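Long-range contacts in beta-Ala-His dipeptidase (Homo sapiens, PDB 3DLJ), which hydrolyses Xaa-His dipeptides, above all carnosine and anserine, as a secreted dizinc peptidase of the M20 family: residues Y322-A333 with R346-V356; L391-N399 with T428-Q436. One frame throughout, in Å; residues are numbered along the deposited sequence.

Contact 1: Y322-A333 with R346-V356; sequences YPSLSIHGIEGA and RVIGKFSIRLV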
ATOM      1  N   TYR A 322      12.294   0.173  13.646  1.00 29.58           N
ATOM      2  CA  TYR A 322      12.904  -1.130  13.888  1.00 29.10           C
ATOM      3  C   TYR A 322      12.449  -2.126  12.809  1.00 29.29           C
ATOM      4  O   TYR A 322      11.335  -2.033  12.309  1.00 29.67           O
ATOM      5  CB  TYR A 322      12.564  -1.652  15.281  1.00 28.59           C
ATOM      6  CG  TYR A 322      13.235  -0.927  16.434  1.00 29.43           C
ATOM      7  CD1 TYR A 322      12.479  -0.180  17.333  1.00 29.73           C
ATOM      8  CD2 TYR A 322      14.608  -1.016  16.654  1.00 27.21           C
ATOM      9  CE1 TYR A 322      13.054   0.463  18.408  1.00 27.92           C
ATOM     10  CE2 TYR A 322      15.191  -0.376  17.725  1.00 28.47           C
ATOM     11  CZ  TYR A 322      14.406   0.373  18.600  1.00 29.64           C
ATOM     12  OH  TYR A 322      14.964   1.028  19.690  1.00 29.44           O
ATOM     13  N   PRO A 323      13.328  -3.083  12.432  1.00 29.53           N
ATOM     14  CA  PRO A 323      12.901  -4.092  11.470  1.00 29.33           C
ATOM     15  C   PRO A 323      11.877  -5.046  12.107  1.00 29.59           C
ATOM     16  O   PRO A 323      11.779  -5.132  13.326  1.00 30.07           O
ATOM     17  CB  PRO A 323      14.213  -4.826  11.144  1.00 29.28           C
ATOM     18  CG  PRO A 323      15.038  -4.654  12.330  1.00 29.76           C
ATOM     19  CD  PRO A 323      14.718  -3.297  12.870  1.00 28.07           C
ATOM     20  N   SER A 324      11.095  -5.735  11.290  1.00 29.58           N
ATOM     21  CA  SER A 324      10.114  -6.653  11.812  1.00 29.56           C
ATOM     22  C   SER A 324      10.051  -7.857  10.879  1.00 29.77           C
ATOM     23  O   SER A 324      10.336  -7.730   9.673  1.00 30.69           O
ATOM     24  CB  SER A 324       8.745  -5.967  11.926  1.00 29.65           C
ATOM     25  OG  SER A 324       8.160  -5.771  10.650  1.00 29.73           O
ATOM     26  N   LEU A 325       9.701  -9.018  11.425  1.00 29.11           N
ATOM     27  CA  LEU A 325       9.598 -10.231  10.630  1.00 28.75           C
ATOM     28  C   LEU A 325       8.205 -10.850  10.774  1.00 29.34           C
ATOM     29  O   LEU A 325       7.735 -11.058  11.897  1.00 29.47           O
ATOM     30  CB  LEU A 325      10.714 -11.219  10.998  1.00 27.91           C
ATOM     31  CG  LEU A 325      10.855 -12.479  10.116  1.00 27.69           C
ATOM     32  CD1 LEU A 325      12.239 -13.020  10.256  1.00 24.77           C
ATOM     33  CD2 LEU A 325       9.808 -13.581  10.429  1.00 26.12           C
ATOM     34  N   SER A 326       7.549 -11.112   9.638  1.00 29.25           N
ATOM     35  CA  SER A 326       6.228 -11.741   9.612  1.00 30.54           C
ATOM     36  C   SER A 326       6.197 -12.984   8.736  1.00 30.72           C
ATOM     37  O   SER A 326       6.647 -12.951   7.596  1.00 31.06           O
ATOM     38  CB  SER A 326       5.171 -10.751   9.103  1.00 30.50           C
ATOM     39  OG  SER A 326       5.070  -9.662   9.979  1.00 30.06           O
ATOM     40  N   ILE A 327       5.652 -14.071   9.272  1.00 31.43           N
ATOM     41  CA  ILE A 327       5.453 -15.280   8.496  1.00 30.66           C
ATOM     42  C   ILE A 327       4.037 -15.221   7.958  1.00 30.41           C
ATOM     43  O   ILE A 327       3.083 -15.056   8.715  1.00 31.04           O
ATOM     44  CB  ILE A 327       5.704 -16.579   9.331  1.00 31.43           C
ATOM     45  CG1 ILE A 327       7.147 -16.627   9.849  1.00 29.97           C
ATOM     46  CG2 ILE A 327       5.388 -17.832   8.504  1.00 29.91           C
ATOM     47  CD1 ILE A 327       7.247 -17.305  11.230  1.00 32.30           C
ATOM     48  N   HIS A 328       3.931 -15.317   6.637  1.00 30.20           N
ATOM     49  CA  HIS A 328       2.688 -15.113   5.915  1.00 29.69           C
ATOM     50  C   HIS A 328       1.919 -16.408   5.696  1.00 29.02           C
ATOM     51  O   HIS A 328       0.709 -16.421   5.782  1.00 30.03           O
ATOM     52  CB  HIS A 328       2.973 -14.419   4.554  1.00 29.45           C
ATOM     53  CG  HIS A 328       3.776 -13.152   4.681  1.00 30.11           C
ATOM     54  ND1 HIS A 328       3.414 -12.120   5.522  1.00 31.91           N
ATOM     55  CD2 HIS A 328       4.939 -12.771   4.107  1.00 28.39           C
ATOM     56  CE1 HIS A 328       4.306 -11.148   5.434  1.00 29.35           C
ATOM     57  NE2 HIS A 328       5.240 -11.521   4.582  1.00 26.64           N
ATOM     58  N   GLY A 329       2.614 -17.493   5.382  1.00 28.72           N
ATOM     59  CA  GLY A 329       1.945 -18.719   5.040  1.00 28.29           C
ATOM     60  C   GLY A 329       2.845 -19.758   4.437  1.00 28.83           C
ATOM     61  O   GLY A 329       4.055 -19.572   4.323  1.00 29.06           O
ATOM     62  N   ILE A 330       2.225 -20.870   4.051  1.00 29.44           N
ATOM     63  CA  ILE A 330       2.880 -21.970   3.388  1.00 28.82           C
ATOM     64  C   ILE A 330       2.074 -22.306   2.130  1.00 29.50           C
ATOM     65  O   ILE A 330       0.842 -22.409   2.191  1.00 29.10           O
ATOM     66  CB  ILE A 330       2.950 -23.205   4.323  1.00 29.23           C
ATOM     67  CG1 ILE A 330       3.783 -22.876   5.577  1.00 29.18           C
ATOM     68  CG2 ILE A 330       3.475 -24.443   3.556  1.00 27.38           C
ATOM     69  CD1 ILE A 330       3.878 -23.975   6.652  1.00 28.84           C
ATOM     70  N   GLU A 331       2.764 -22.506   1.004  1.00 29.73           N
ATOM     71  CA  GLU A 331       2.118 -22.961  -0.241  1.00 30.42           C
ATOM     72  C   GLU A 331       2.486 -24.454  -0.479  1.00 29.91           C
ATOM     73  O   GLU A 331       3.596 -24.854  -0.180  1.00 29.45           O
ATOM     74  CB  GLU A 331       2.573 -22.077  -1.409  1.00 29.40           C
ATOM     75  CG  GLU A 331       1.970 -22.439  -2.812  1.00 31.63           C
ATOM     76  CD  GLU A 331       2.662 -21.696  -3.962  1.00 33.40           C
ATOM     77  OE1 GLU A 331       3.325 -20.650  -3.712  1.00 36.14           O
ATOM     78  OE2 GLU A 331       2.546 -22.166  -5.127  1.00 38.47           O
ATOM     79  N   GLY A 332       1.532 -25.259  -0.946  1.00 30.22           N
ATOM     80  CA  GLY A 332       1.768 -26.650  -1.378  1.00 29.60           C
ATOM     81  C   GLY A 332       1.338 -27.731  -0.417  1.00 29.92           C
ATOM     82  O   GLY A 332       1.490 -28.921  -0.715  1.00 30.71           O
ATOM     83  N   ALA A 333       0.828 -27.323   0.743  1.00 29.03           N
ATOM     84  CA  ALA A 333       0.317 -28.217   1.784  1.00 29.08           C
ATOM     85  C   ALA A 333      -1.216 -28.230   1.847  1.00 29.02           C
ATOM     86  O   ALA A 333      -1.887 -27.684   0.973  1.00 28.92           O
ATOM     87  CB  ALA A 333       0.920 -27.834   3.196  1.00 28.01           C
ATOM     88  N   ARG A 346       6.145 -31.035  -1.679  1.00 34.33           N
ATOM     89  CA  ARG A 346       6.876 -29.816  -1.967  1.00 34.79           C
ATOM     90  C   ARG A 346       6.106 -28.652  -1.391  1.00 33.42           C
ATOM     91  O   ARG A 346       4.941 -28.416  -1.746  1.00 33.08           O
ATOM     92  CB  ARG A 346       6.994 -29.633  -3.496  1.00 35.05           C
ATOM     93  CG  ARG A 346       8.176 -28.808  -3.944  1.00 36.47           C
ATOM     94  CD  ARG A 346       8.168 -28.676  -5.484  1.00 38.38           C
ATOM     95  NE  ARG A 346       7.513 -27.431  -5.864  1.00 45.85           N
ATOM     96  CZ  ARG A 346       8.012 -26.563  -6.736  1.00 49.67           C
ATOM     97  NH1 ARG A 346       7.348 -25.429  -7.002  1.00 48.96           N
ATOM     98  NH2 ARG A 346       9.170 -26.837  -7.346  1.00 50.04           N
ATOM     99  N   VAL A 347       6.772 -27.905  -0.525  1.00 32.36           N
ATOM    100  CA  VAL A 347       6.142 -26.803   0.189  1.00 31.25           C
ATOM    101  C   VAL A 347       7.026 -25.555   0.133  1.00 31.58           C
ATOM    102  O   VAL A 347       8.263 -25.662   0.040  1.00 31.72           O
ATOM    103  CB  VAL A 347       5.875 -27.202   1.668  1.00 31.45           C
ATOM    104  CG1 VAL A 347       4.776 -28.233   1.744  1.00 29.31           C
ATOM    105  CG2 VAL A 347       7.161 -27.760   2.305  1.00 28.19           C
ATOM    106  N   ILE A 348       6.393 -24.382   0.167  1.00 30.74           N
ATOM    107  CA  ILE A 348       7.095 -23.099   0.117  1.00 30.45           C
ATOM    108  C   ILE A 348       6.613 -22.207   1.266  1.00 30.37           C
ATOM    109  O   ILE A 348       5.445 -21.802   1.308  1.00 29.65           O
ATOM    110  CB  ILE A 348       6.883 -22.333  -1.261  1.00 30.75           C
ATOM    111  CG1 ILE A 348       7.025 -23.277  -2.468  1.00 30.45           C
ATOM    112  CG2 ILE A 348       7.901 -21.166  -1.428  1.00 28.85           C
ATOM    113  CD1 ILE A 348       6.899 -22.582  -3.808  1.00 29.91           C
ATOM    114  N   GLY A 349       7.514 -21.907   2.192  1.00 30.06           N
ATOM    115  CA  GLY A 349       7.225 -20.976   3.263  1.00 30.51           C
ATOM    116  C   GLY A 349       7.385 -19.555   2.751  1.00 31.57           C
ATOM    117  O   GLY A 349       8.255 -19.283   1.928  1.00 32.18           O
ATOM    118  N   LYS A 350       6.556 -18.639   3.256  1.00 32.43           N
ATOM    119  CA  LYS A 350       6.627 -17.217   2.884  1.00 31.71           C
ATOM    120  C   LYS A 350       6.747 -16.343   4.110  1.00 30.84           C
ATOM    121  O   LYS A 350       5.989 -16.487   5.084  1.00 31.16           O
ATOM    122  CB  LYS A 350       5.386 -16.794   2.096  1.00 31.62           C
ATOM    123  CG  LYS A 350       4.901 -17.795   1.048  1.00 33.76           C
ATOM    124  CD  LYS A 350       5.505 -17.597  -0.320  1.00 32.82           C
ATOM    125  CE  LYS A 350       5.049 -18.737  -1.232  1.00 34.60           C
ATOM    126  NZ  LYS A 350       3.873 -18.350  -2.074  1.00 34.99           N
ATOM    127  N   PHE A 351       7.698 -15.422   4.061  1.00 30.10           N
ATOM    128  CA  PHE A 351       7.894 -14.481   5.140  1.00 29.51           C
ATOM    129  C   PHE A 351       8.658 -13.270   4.615  1.00 29.60           C
ATOM    130  O   PHE A 351       9.274 -13.330   3.561  1.00 29.32           O
ATOM    131  CB  PHE A 351       8.631 -15.137   6.337  1.00 28.73           C
ATOM    132  CG  PHE A 351      10.112 -15.420   6.087  1.00 27.69           C
ATOM    133  CD1 PHE A 351      11.079 -14.474   6.420  1.00 25.46           C
ATOM    134  CD2 PHE A 351      10.519 -16.619   5.523  1.00 27.20           C
ATOM    135  CE1 PHE A 351      12.432 -14.722   6.222  1.00 26.30           C
ATOM    136  CE2 PHE A 351      11.882 -16.881   5.311  1.00 28.62           C
ATOM    137  CZ  PHE A 351      12.837 -15.932   5.669  1.00 28.69           C
ATOM    138  N   SER A 352       8.599 -12.174   5.351  1.00 29.95           N
ATOM    139  CA  SER A 352       9.288 -10.970   4.925  1.00 30.54           C
ATOM    140  C   SER A 352       9.824 -10.218   6.126  1.00 30.14           C
ATOM    141  O   SER A 352       9.342 -10.367   7.238  1.00 30.22           O
ATOM    142  CB  SER A 352       8.372 -10.069   4.062  1.00 30.55           C
ATOM    143  OG  SER A 352       7.181  -9.715   4.747  1.00 30.97           O
ATOM    144  N   ILE A 353      10.835  -9.411   5.867  1.00 30.27           N
ATOM    145  CA  ILE A 353      11.436  -8.557   6.856  1.00 30.46           C
ATOM    146  C   ILE A 353      11.320  -7.113   6.363  1.00 30.88           C
ATOM    147  O   ILE A 353      11.837  -6.752   5.294  1.00 31.96           O
ATOM    148  CB  ILE A 353      12.931  -8.948   7.102  1.00 30.35           C
ATOM    149  CG1 ILE A 353      13.040 -10.428   7.518  1.00 30.24           C
ATOM    150  CG2 ILE A 353      13.562  -8.047   8.144  1.00 27.83           C
ATOM    151  CD1 ILE A 353      14.470 -10.974   7.594  1.00 31.17           C
ATOM    152  N   ARG A 354      10.652  -6.291   7.154  1.00 30.75           N
ATOM    153  CA  ARG A 354      10.582  -4.872   6.905  1.00 29.92           C
ATOM    154  C   ARG A 354      11.899  -4.234   7.252  1.00 29.91           C
ATOM    155  O   ARG A 354      12.500  -4.532   8.289  1.00 30.64           O
ATOM    156  CB  ARG A 354       9.426  -4.270   7.691  1.00 30.09           C
ATOM    157  CG  ARG A 354       8.080  -4.881   7.315  1.00 30.07           C
ATOM    158  CD  ARG A 354       7.521  -4.311   5.998  1.00 32.56           C
ATOM    159  NE  ARG A 354       6.263  -4.964   5.600  1.00 34.69           N
ATOM    160  CZ  ARG A 354       5.589  -4.711   4.471  1.00 35.86           C
ATOM    161  NH1 ARG A 354       4.460  -5.364   4.215  1.00 34.65           N
ATOM    162  NH2 ARG A 354       6.038  -3.805   3.601  1.00 34.86           N
ATOM    163  N   LEU A 355      12.383  -3.378   6.361  1.00 29.59           N
ATOM    164  CA  LEU A 355      13.716  -2.837   6.512  1.00 29.11           C
ATOM    165  C   LEU A 355      13.675  -1.374   6.909  1.00 29.05           C
ATOM    166  O   LEU A 355      12.767  -0.648   6.528  1.00 28.84           O
ATOM    167  CB  LEU A 355      14.525  -3.036   5.241  1.00 29.31           C
ATOM    168  CG  LEU A 355      14.492  -4.424   4.589  1.00 29.66           C
ATOM    169  CD1 LEU A 355      15.386  -4.420   3.336  1.00 30.40           C
ATOM    170  CD2 LEU A 355      14.977  -5.475   5.538  1.00 30.42           C
ATOM    171  N   VAL A 356      14.666  -0.965   7.698  1.00 28.73           N
ATOM    172  CA  VAL A 356      14.774   0.395   8.194  1.00 28.77           C
ATOM    173  C   VAL A 356      16.228   0.884   7.990  1.00 29.05           C
ATOM    174  O   VAL A 356      17.133   0.076   7.782  1.00 29.16           O
ATOM    175  CB  VAL A 356      14.370   0.488   9.704  1.00 28.65           C
ATOM    176  CG1 VAL A 356      12.943   0.007   9.905  1.00 27.59           C
ATOM    177  CG2 VAL A 356      15.345  -0.306  10.590  1.00 26.44           C
TER
HETATM  178  O   HOH W   1       3.000 -30.636  -2.149  1.00 25.09           O

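Contact 2: L391-N399 with T428-Q436; sequences LGLHPWIAN and TIPIAKMFQ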
ATOM      1  N   LEU A 391      11.711 -10.131  -3.523  1.00 46.50           N
ATOM      2  CA  LEU A 391      11.424  -8.706  -3.466  1.00 46.14           C
ATOM      3  C   LEU A 391      12.323  -8.075  -2.407  1.00 45.83           C
ATOM      4  O   LEU A 391      12.437  -8.609  -1.303  1.00 45.70           O
ATOM      5  CB  LEU A 391       9.954  -8.528  -3.133  1.00 46.97           C
ATOM      6  CG  LEU A 391       9.318  -7.265  -2.603  1.00 48.17           C
ATOM      7  CD1 LEU A 391       9.653  -6.140  -3.504  1.00 51.42           C
ATOM      8  CD2 LEU A 391       7.815  -7.508  -2.608  1.00 50.72           C
ATOM      9  N   GLY A 392      12.959  -6.954  -2.760  1.00 44.36           N
ATOM     10  CA  GLY A 392      13.925  -6.286  -1.899  1.00 43.67           C
ATOM     11  C   GLY A 392      13.970  -4.791  -2.134  1.00 43.13           C
ATOM     12  O   GLY A 392      14.526  -4.323  -3.117  1.00 42.88           O
ATOM     13  N   LEU A 393      13.348  -4.033  -1.245  1.00 42.91           N
ATOM     14  CA  LEU A 393      13.240  -2.589  -1.433  1.00 42.31           C
ATOM     15  C   LEU A 393      13.794  -1.846  -0.241  1.00 41.33           C
ATOM     16  O   LEU A 393      13.550  -2.222   0.904  1.00 41.37           O
ATOM     17  CB  LEU A 393      11.787  -2.179  -1.677  1.00 42.67           C
ATOM     18  CG  LEU A 393      10.965  -2.978  -2.708  1.00 44.48           C
ATOM     19  CD1 LEU A 393       9.568  -2.418  -2.799  1.00 46.21           C
ATOM     20  CD2 LEU A 393      11.592  -3.058  -4.128  1.00 47.07           C
ATOM     21  N   HIS A 394      14.544  -0.792  -0.519  1.00 40.29           N
ATOM     22  CA  HIS A 394      15.062   0.079   0.517  1.00 39.70           C
ATOM     23  C   HIS A 394      13.964   0.979   1.085  1.00 38.38           C
ATOM     24  O   HIS A 394      12.955   1.228   0.422  1.00 38.22           O
ATOM     25  CB  HIS A 394      16.238   0.906  -0.023  1.00 40.40           C
ATOM     26  CG  HIS A 394      17.502   0.121  -0.190  1.00 41.85           C
ATOM     27  ND1 HIS A 394      18.328  -0.192   0.871  1.00 44.81           N
ATOM     28  CD2 HIS A 394      18.070  -0.433  -1.289  1.00 43.31           C
ATOM     29  CE1 HIS A 394      19.361  -0.892   0.429  1.00 46.30           C
ATOM     30  NE2 HIS A 394      19.229  -1.052  -0.878  1.00 46.56           N
ATOM     31  N   PRO A 395      14.140   1.448   2.334  1.00 37.81           N
ATOM     32  CA  PRO A 395      13.195   2.414   2.900  1.00 37.04           C
ATOM     33  C   PRO A 395      13.277   3.785   2.239  1.00 36.94           C
ATOM     34  O   PRO A 395      14.258   4.114   1.566  1.00 36.89           O
ATOM     35  CB  PRO A 395      13.603   2.493   4.372  1.00 36.68           C
ATOM     36  CG  PRO A 395      14.939   1.977   4.438  1.00 36.89           C
ATOM     37  CD  PRO A 395      15.191   1.071   3.298  1.00 36.99           C
ATOM     38  N   TRP A 396      12.236   4.572   2.428  1.00 37.09           N
ATOM     39  CA  TRP A 396      12.143   5.869   1.821  1.00 37.36           C
ATOM     40  C   TRP A 396      11.855   6.883   2.915  1.00 37.98           C
ATOM     41  O   TRP A 396      11.119   6.600   3.865  1.00 36.61           O
ATOM     42  CB  TRP A 396      11.045   5.858   0.757  1.00 37.42           C
ATOM     43  CG  TRP A 396      10.599   7.237   0.245  1.00 38.22           C
ATOM     44  CD1 TRP A 396      11.074   7.905  -0.860  1.00 38.17           C
ATOM     45  CD2 TRP A 396       9.579   8.074   0.805  1.00 36.81           C
ATOM     46  NE1 TRP A 396      10.421   9.104  -1.009  1.00 38.68           N
ATOM     47  CE2 TRP A 396       9.499   9.234  -0.001  1.00 39.11           C
ATOM     48  CE3 TRP A 396       8.728   7.959   1.910  1.00 35.81           C
ATOM     49  CZ2 TRP A 396       8.586  10.277   0.267  1.00 38.74           C
ATOM     50  CZ3 TRP A 396       7.823   8.987   2.173  1.00 37.47           C
ATOM     51  CH2 TRP A 396       7.760  10.131   1.356  1.00 37.53           C
ATOM     52  N   ILE A 397      12.462   8.058   2.763  1.00 39.65           N
ATOM     53  CA  ILE A 397      12.266   9.212   3.637  1.00 41.41           C
ATOM     54  C   ILE A 397      12.152  10.476   2.793  1.00 42.64           C
ATOM     55  O   ILE A 397      12.952  10.690   1.868  1.00 43.00           O
ATOM     56  CB  ILE A 397      13.448   9.382   4.625  1.00 41.50           C
ATOM     57  CG1 ILE A 397      13.074  10.321   5.777  1.00 41.21           C
ATOM     58  CG2 ILE A 397      14.715   9.853   3.896  1.00 41.98           C
ATOM     59  CD1 ILE A 397      12.527   9.593   7.001  1.00 42.83           C
ATOM     60  N   ALA A 398      11.159  11.310   3.099  1.00 44.08           N
ATOM     61  CA  ALA A 398      11.069  12.629   2.493  1.00 45.46           C
ATOM     62  C   ALA A 398      11.733  13.656   3.398  1.00 47.01           C
ATOM     63  O   ALA A 398      11.963  13.402   4.588  1.00 46.65           O
ATOM     64  CB  ALA A 398       9.622  13.010   2.231  1.00 45.52           C
ATOM     65  N   ASN A 399      12.064  14.811   2.816  1.00 48.97           N
ATOM     66  CA  ASN A 399      12.461  15.963   3.603  1.00 50.21           C
ATOM     67  C   ASN A 399      11.184  16.644   4.085  1.00 51.26           C
ATOM     68  O   ASN A 399      10.440  17.231   3.282  1.00 51.13           O
ATOM     69  CB  ASN A 399      13.322  16.920   2.776  1.00 50.65           C
ATOM     70  N   THR A 428       5.377  -0.221   2.989  1.00 38.09           N
ATOM     71  CA  THR A 428       6.347   0.144   1.969  1.00 39.44           C
ATOM     72  C   THR A 428       5.537   0.756   0.841  1.00 41.05           C
ATOM     73  O   THR A 428       4.464   0.233   0.447  1.00 42.12           O
ATOM     74  CB  THR A 428       7.079  -1.119   1.469  1.00 39.22           C
ATOM     75  OG1 THR A 428       7.631  -1.804   2.594  1.00 39.85           O
ATOM     76  CG2 THR A 428       8.205  -0.803   0.499  1.00 38.26           C
ATOM     77  N   ILE A 429       6.000   1.885   0.339  1.00 41.55           N
ATOM     78  CA  ILE A 429       5.334   2.490  -0.807  1.00 41.73           C
ATOM     79  C   ILE A 429       6.358   2.592  -1.925  1.00 41.87           C
ATOM     80  O   ILE A 429       7.014   3.621  -2.090  1.00 42.54           O
ATOM     81  CB  ILE A 429       4.641   3.792  -0.421  1.00 41.85           C
ATOM     82  CG1 ILE A 429       3.536   3.451   0.580  1.00 41.89           C
ATOM     83  CG2 ILE A 429       4.023   4.474  -1.659  1.00 42.34           C
ATOM     84  CD1 ILE A 429       3.236   4.507   1.612  1.00 43.15           C
ATOM     85  N   PRO A 430       6.543   1.477  -2.663  1.00 41.82           N
ATOM     86  CA  PRO A 430       7.618   1.325  -3.623  1.00 41.41           C
ATOM     87  C   PRO A 430       7.596   2.456  -4.618  1.00 41.50           C
ATOM     88  O   PRO A 430       8.651   2.892  -5.076  1.00 41.34           O
ATOM     89  CB  PRO A 430       7.254   0.028  -4.350  1.00 42.08           C
ATOM     90  CG  PRO A 430       6.410  -0.718  -3.420  1.00 41.61           C
ATOM     91  CD  PRO A 430       5.680   0.280  -2.601  1.00 42.06           C
ATOM     92  N   ILE A 431       6.382   2.911  -4.954  1.00 41.20           N
ATOM     93  CA  ILE A 431       6.169   3.981  -5.937  1.00 40.66           C
ATOM     94  C   ILE A 431       6.810   5.286  -5.490  1.00 39.82           C
ATOM     95  O   ILE A 431       7.335   6.032  -6.308  1.00 39.04           O
ATOM     96  CB  ILE A 431       4.652   4.144  -6.250  1.00 41.23           C
ATOM     97  CG1 ILE A 431       4.159   2.977  -7.133  1.00 42.22           C
ATOM     98  CG2 ILE A 431       4.340   5.501  -6.859  1.00 39.58           C
ATOM     99  CD1 ILE A 431       4.677   2.992  -8.565  1.00 43.27           C
ATOM    100  N   ALA A 432       6.796   5.530  -4.185  1.00 39.73           N
ATOM    101  CA  ALA A 432       7.426   6.717  -3.605  1.00 40.48           C
ATOM    102  C   ALA A 432       8.924   6.739  -3.912  1.00 41.86           C
ATOM    103  O   ALA A 432       9.457   7.749  -4.382  1.00 42.62           O
ATOM    104  CB  ALA A 432       7.166   6.771  -2.109  1.00 39.55           C
ATOM    105  N   LYS A 433       9.582   5.602  -3.667  1.00 43.49           N
ATOM    106  CA  LYS A 433      10.993   5.379  -3.966  1.00 44.55           C
ATOM    107  C   LYS A 433      11.280   5.542  -5.468  1.00 45.50           C
ATOM    108  O   LYS A 433      12.194   6.267  -5.855  1.00 45.00           O
ATOM    109  CB  LYS A 433      11.386   3.976  -3.467  1.00 44.81           C
ATOM    110  CG  LYS A 433      12.882   3.703  -3.314  1.00 45.48           C
ATOM    111  CD  LYS A 433      13.517   4.653  -2.318  1.00 45.26           C
ATOM    112  CE  LYS A 433      14.717   4.040  -1.671  1.00 45.68           C
ATOM    113  NZ  LYS A 433      15.458   5.100  -0.918  1.00 46.94           N
ATOM    114  N   MET A 434      10.473   4.891  -6.309  1.00 46.72           N
ATOM    115  CA  MET A 434      10.593   4.998  -7.771  1.00 48.31           C
ATOM    116  C   MET A 434      10.543   6.430  -8.329  1.00 48.48           C
ATOM    117  O   MET A 434      11.388   6.802  -9.152  1.00 48.70           O
ATOM    118  CB  MET A 434       9.532   4.140  -8.449  1.00 48.24           C
ATOM    119  CG  MET A 434       9.564   4.192  -9.965  1.00 48.71           C
ATOM    120  SD  MET A 434       8.050   3.497 -10.633  1.00 51.29           S
ATOM    121  CE  MET A 434       8.057   1.858  -9.862  1.00 51.90           C
ATOM    122  N   PHE A 435       9.568   7.234  -7.904  1.00 49.03           N
ATOM    123  CA  PHE A 435       9.544   8.654  -8.309  1.00 49.89           C
ATOM    124  C   PHE A 435      10.781   9.419  -7.823  1.00 50.24           C
ATOM    125  O   PHE A 435      11.235  10.343  -8.495  1.00 50.00           O
ATOM    126  CB  PHE A 435       8.258   9.380  -7.871  1.00 49.64           C
ATOM    127  CG  PHE A 435       7.051   9.058  -8.717  1.00 49.51           C
ATOM    128  CD1 PHE A 435       7.035   9.354 -10.075  1.00 49.46           C
ATOM    129  CD2 PHE A 435       5.925   8.470  -8.148  1.00 49.99           C
ATOM    130  CE1 PHE A 435       5.923   9.061 -10.859  1.00 49.64           C
ATOM    131  CE2 PHE A 435       4.799   8.175  -8.923  1.00 50.58           C
ATOM    132  CZ  PHE A 435       4.799   8.468 -10.279  1.00 50.17           C
ATOM    133  N   GLN A 436      11.321   9.025  -6.667  1.00 51.23           N
ATOM    134  CA  GLN A 436      12.544   9.646  -6.128  1.00 52.55           C
ATOM    135  C   GLN A 436      13.811   9.278  -6.922  1.00 52.76           C
ATOM    136  O   GLN A 436      14.681  10.123  -7.127  1.00 52.52           O
ATOM    137  CB  GLN A 436      12.729   9.312  -4.643  1.00 52.09           C
ATOM    138  CG  GLN A 436      13.562  10.330  -3.874  1.00 52.97           C
ATOM    139  CD  GLN A 436      13.784   9.925  -2.423  1.00 53.73           C
ATOM    140  OE1 GLN A 436      14.486   8.945  -2.134  1.00 54.41           O
ATOM    141  NE2 GLN A 436      13.177  10.677  -1.497  1.00 54.13           N
TER

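Contact 1: Y322-A333 with R346-V356
His328 and Gly329 face Lys350, a classic beta bulge in the antiparallel pairing of strands 324-331 and 346-355, the first of which joins the rest of its mixed sheet through the second. On one side of the bulge Ser326 and Ser352 exchange backbone bonds; on the other Glu331 and Ile348 do the same. Between these pairs the register shifts by one, and His328 is the extra residue, its N reaching Lys350 O at 2.8 Å.

The histidine can be followed outward. Its CB lies 3.7 Å from Lys350 O; CG, anti to the carbonyl carbon (chi1 -53°), carries the ring back along the strand, so that Ser326 O sits over the centre of one face. CD2 rests against Phe351 CA, and at the edge NE2 meets Ser352 OG at 2.7 Å, a hydrogen bond in which either atom could be donor. A small serine suits this place, its hydroxyl reaching the ring edge near the ring plane. Tyr226 of strand 216-232 adds a ring nearly parallel to the imidazole.

The opposite face of the sheet is apolar: Leu325 CD1 packs on Ile353 CG1 at 3.9 Å, and Ile327 CG1 on Phe351 CB. Helix 361-377 covers Phe351 and Ile353, a setting that suits apolar side chains. At the positive phi of Gly332, 103°, a CB would run into Arg346 O and the preceding carbonyl, so a residue without a side chain fits. On the face that carries Ser352, Lys350 bends at chi2 and chi4 until NZ meets Glu331 OE1, nearly along its C-O axis, in a salt bridge of 2.9 Å.

Contact 2: L391-N399 with T428-Q436
Lys433 NZ donates to Pro395 O over 2.9 Å, tilted 23° from the carbonyl plane. A flexible lysine suits this place because its CB does not point at the strand: the chain turns back with a bend at chi2 and lays CE against His394 CB at 3.9 Å on the way.

Trp396, its CG anti to the backbone N (chi1 166°), swings the indole over the helix. Ala432 CB stands above the five-membered ring, 4.0 Å from its centroid and close to the normal, a CH-pi contact for which a methyl is small enough. Gln436 brings its amide obliquely past the five-membered ring, the planes 33° apart; Trp396 NE1 and Gln436 NE2, 3.2 Å apart, are both donors and do not bond each other. Gln436 NE2 instead gives a weak bond to Ile397 O at 3.4 Å. Leu393 CD1 packs on Pro430 CG at 3.6 Å, joining the strand to the helix's first turn.

Lys433 and Gln436 donate, one firmly and one weakly, to backbone carbonyls, Pro395 O in the break of strand 384-397 and Ile397 O beyond it, with the indole packed behind them on Ala432: helix and sheet are joined by backbone acceptors as well as apolar packing.

How the contacts relate
Contact 1 and contact 2 have centres 20 Å apart but reach the same mixed sheet: strands 346-355 and 384-397 both pair with strand 216-232. They touch where Arg354 NH2 comes 2.7 Å from Thr428 OG1, a weak hydrogen bond on a hydroxyl that also bonds Arg222 O, and where Leu355 CD1 packs against Leu393 O. Each contact approaches the zinc site at one end only, through Arg354 and Pro430. The side chain of Arg354 is about 7 Å from that of the zinc ligand His456; the side chain of Pro430 is about 8 Å from a zinc ion and about 5 Å from the side chain of Glu177, the probable proton acceptor. Contact 1 adds strand 324-331 to the sheet through strand 346-355; contact 2 ties the sheet to helix 430-438.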